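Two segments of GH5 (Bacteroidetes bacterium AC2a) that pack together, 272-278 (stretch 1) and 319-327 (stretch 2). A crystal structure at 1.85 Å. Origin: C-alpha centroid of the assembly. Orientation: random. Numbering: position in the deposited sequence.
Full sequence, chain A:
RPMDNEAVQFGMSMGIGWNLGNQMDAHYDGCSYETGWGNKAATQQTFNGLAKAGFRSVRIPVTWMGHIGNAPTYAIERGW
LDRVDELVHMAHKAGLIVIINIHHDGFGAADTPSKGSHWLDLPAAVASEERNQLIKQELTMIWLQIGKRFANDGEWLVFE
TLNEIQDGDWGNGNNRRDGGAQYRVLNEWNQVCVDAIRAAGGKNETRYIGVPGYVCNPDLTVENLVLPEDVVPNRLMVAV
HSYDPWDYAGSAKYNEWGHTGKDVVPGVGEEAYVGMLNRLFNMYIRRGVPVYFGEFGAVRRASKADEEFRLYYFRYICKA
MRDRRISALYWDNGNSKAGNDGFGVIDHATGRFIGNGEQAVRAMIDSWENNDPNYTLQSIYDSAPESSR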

# COMPACT_ATOMS: atom_id res chain seq x y z
N ALA A 272 9.58 -1.20 -19.10
CA ALA A 272 8.42 -0.43 -18.65
C ALA A 272 8.40 -0.27 -17.12
O ALA A 272 8.20 0.82 -16.61
CB ALA A 272 7.16 -1.08 -19.13
N TYR A 273 8.62 -1.36 -16.40
CA TYR A 273 8.51 -1.32 -14.95
C TYR A 273 9.63 -0.45 -14.37
O TYR A 273 9.39 0.39 -13.52
CB TYR A 273 8.50 -2.75 -14.36
CG TYR A 273 7.90 -2.81 -12.96
CD1 TYR A 273 8.57 -2.29 -11.88
CD2 TYR A 273 6.62 -3.35 -12.74
CE1 TYR A 273 8.02 -2.34 -10.59
CE2 TYR A 273 6.07 -3.39 -11.47
CZ TYR A 273 6.78 -2.88 -10.39
OH TYR A 273 6.23 -2.89 -9.11
N VAL A 274 10.84 -0.62 -14.87
CA VAL A 274 11.94 0.23 -14.47
C VAL A 274 11.72 1.70 -14.77
O VAL A 274 12.07 2.58 -13.95
CB VAL A 274 13.29 -0.29 -15.04
CG1 VAL A 274 14.39 0.69 -14.74
CG2 VAL A 274 13.61 -1.66 -14.44
N GLY A 275 11.08 1.98 -15.91
CA GLY A 275 10.79 3.36 -16.28
C GLY A 275 9.92 4.01 -15.21
O GLY A 275 10.15 5.14 -14.79
N MET A 276 8.90 3.27 -14.76
CA MET A 276 7.99 3.77 -13.76
C MET A 276 8.74 4.06 -12.48
O MET A 276 8.57 5.09 -11.85
CB MET A 276 6.87 2.77 -13.54
CG MET A 276 5.90 3.20 -12.45
SD MET A 276 6.42 2.53 -10.86
CE MET A 276 5.86 0.84 -11.13
N LEU A 277 9.63 3.15 -12.12
CA LEU A 277 10.41 3.35 -10.91
C LEU A 277 11.33 4.54 -11.06
O LEU A 277 11.53 5.27 -10.10
CB LEU A 277 11.22 2.08 -10.58
CG LEU A 277 10.42 0.81 -10.22
CD1 LEU A 277 11.36 -0.38 -10.11
CD2 LEU A 277 9.62 1.01 -8.93
N ASN A 278 11.91 4.72 -12.25
CA ASN A 278 12.78 5.87 -12.50
C ASN A 278 12.08 7.19 -12.31
O ASN A 278 12.66 8.13 -11.76
CB ASN A 278 13.37 5.79 -13.91
CG ASN A 278 14.53 4.81 -13.99
OD1 ASN A 278 15.17 4.53 -12.99
ND2 ASN A 278 14.76 4.24 -15.18
N LYS A 319 14.56 -5.88 -6.84
CA LYS A 319 15.97 -5.43 -6.98
C LYS A 319 15.96 -4.00 -7.50
O LYS A 319 16.59 -3.10 -6.95
CB LYS A 319 16.77 -6.34 -7.90
CG LYS A 319 18.19 -5.83 -8.14
CD LYS A 319 18.93 -5.58 -6.84
CE LYS A 319 20.45 -5.51 -7.05
NZ LYS A 319 21.08 -4.69 -5.98
N ALA A 320 15.16 -3.77 -8.53
CA ALA A 320 15.04 -2.42 -9.07
C ALA A 320 14.63 -1.39 -8.01
O ALA A 320 15.10 -0.25 -8.01
CB ALA A 320 14.09 -2.40 -10.28
N MET A 321 13.74 -1.78 -7.09
CA MET A 321 13.30 -0.91 -6.02
C MET A 321 14.43 -0.60 -5.03
O MET A 321 14.67 0.55 -4.71
CB MET A 321 12.11 -1.54 -5.25
CG MET A 321 10.82 -1.60 -6.07
SD MET A 321 9.64 -2.71 -5.28
CE MET A 321 8.33 -2.72 -6.53
N ARG A 322 15.09 -1.64 -4.54
CA ARG A 322 16.23 -1.47 -3.65
C ARG A 322 17.26 -0.49 -4.24
O ARG A 322 17.70 0.43 -3.56
CB ARG A 322 16.88 -2.81 -3.40
CG ARG A 322 18.25 -2.77 -2.72
CD ARG A 322 18.18 -2.25 -1.30
NE ARG A 322 19.52 -2.04 -0.75
CZ ARG A 322 20.33 -3.00 -0.30
NH1 ARG A 322 19.96 -4.28 -0.26
NH2 ARG A 322 21.54 -2.67 0.14
N ASP A 323 17.59 -0.69 -5.51
CA ASP A 323 18.59 0.15 -6.19
C ASP A 323 18.18 1.60 -6.27
O ASP A 323 19.03 2.47 -6.36
CB ASP A 323 18.91 -0.41 -7.57
CG ASP A 323 19.69 -1.71 -7.51
OD1 ASP A 323 20.24 -2.02 -6.44
OD2 ASP A 323 19.73 -2.45 -8.50
N ARG A 324 16.87 1.87 -6.22
CA ARG A 324 16.31 3.20 -6.17
C ARG A 324 15.90 3.66 -4.76
O ARG A 324 15.29 4.70 -4.60
CB ARG A 324 15.11 3.26 -7.14
CG ARG A 324 15.58 3.31 -8.58
CD ARG A 324 14.61 2.78 -9.63
NE ARG A 324 15.31 2.68 -10.90
CZ ARG A 324 16.18 1.72 -11.23
NH1 ARG A 324 16.41 0.69 -10.40
NH2 ARG A 324 16.80 1.77 -12.40
N ARG A 325 16.29 2.89 -3.73
CA ARG A 325 16.00 3.24 -2.33
C ARG A 325 14.50 3.30 -1.99
O ARG A 325 14.07 4.06 -1.13
CB ARG A 325 16.71 4.56 -1.96
CG ARG A 325 18.20 4.44 -2.24
CD ARG A 325 19.02 5.63 -1.80
NE ARG A 325 20.38 5.37 -2.26
CZ ARG A 325 21.50 5.81 -1.69
NH1 ARG A 325 21.46 6.59 -0.61
NH2 ARG A 325 22.67 5.46 -2.22
N ILE A 326 13.76 2.46 -2.68
CA ILE A 326 12.31 2.34 -2.53
C ILE A 326 11.99 1.02 -1.80
O ILE A 326 12.47 -0.04 -2.16
CB ILE A 326 11.65 2.37 -3.89
CG1 ILE A 326 11.84 3.76 -4.52
CG2 ILE A 326 10.14 2.10 -3.78
CD1 ILE A 326 11.39 3.80 -5.97
N SER A 327 11.18 1.15 -0.76
CA SER A 327 10.61 0.01 -0.04
C SER A 327 9.24 -0.37 -0.61
O SER A 327 8.59 0.44 -1.33
CB SER A 327 10.48 0.38 1.43
OG SER A 327 9.70 1.56 1.64

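Two helices from distant parts of one chain run side by side here, their N-to-C directions 24° apart and their axes 10.3 Å apart at closest approach. That spacing leaves room for medium-sized side chains between the backbones, and the contact is small, burying 352 Å² over both sides. Its rule is a simple one: one leucine fills the space over an alanine, and an arginine from the loop after the partner helix adds a polar contact where the side chains are partly exposed.

Ala-272, the first residue of stretch 1, lies out of reach of the partner. Tyr-273 starts the contact, although its CA-to-CB bond points sideways. With chi1 in the t well, the long side chain carries its end to the partner, where Tyr-273 OH comes within 3.3 Å of Met-321 CE. The methyl sits at the edge of the ring, near its plane, and Tyr-273 CE1 is 4.1 Å from the same Met-321 CE. Met-321 does its part by reach as well: it too sets out sideways, and an extended chain, chi2 and chi3 both t, brings its methyl to the tyrosine.

Val-274 stands one position on, also directed sideways, and its two methyls meet different neighbours. Val-274 CG2 touches Ala-320 CB at 4.3 Å, while Val-274 CG1 lies 3.5 Å from Arg-324 NH2, oblique to the guanidinium. Val-274 CA is 6.8 Å from Ala-320 CA, a close backbone approach at a point where the partner offers no more than a methyl.

Gly-275 and Met-276 make no contact. A CB on Gly-275 would point away from the partner and would find nothing of it within 5.5 Å, so packing against this stretch does not demand a glycine there.

Leu-277, one helical turn after Tyr-273, is the centre of the contact. It points toward the partner and has 92 Å² covered, the largest share of any residue here. Leu-277 CD1 packs against Ala-320 CB at 3.4 Å, and Leu-277 CD2 reaches Ile-326 CD1 at 4.4 Å. Both methyls lie near Met-321 CG, Leu-277 CD2 at 4.1 Å and Leu-277 CD1 at 4.3 Å. Nearer the backbone, Leu-277 CB lies 3.6 Å from Arg-324 CD, so the aliphatic part of the arginine extends the apolar packing before its charge is reached.

Asn-278 ends the stretch with the polar part of the contact. Its CB is directed sideways, but the amide end comes nearer, and Arg-324 NE donates a hydrogen bond to Asn-278 OD1 at 2.8 Å with a nearly straight angle of 166°. Arg-324 NH2 adds a weak one to the same Asn-278 OD1 at 3.3 Å and 135°. The oxygen lies near the guanidinium plane, as suits in-plane N-H donors. Within its own stretch, Arg-324 NH1 donates to Ala-320 O at 2.9 Å, which ties the guanidinium back to the helix it follows. One side chain thus packs on Leu-277, bonds Asn-278 and braces its own backbone.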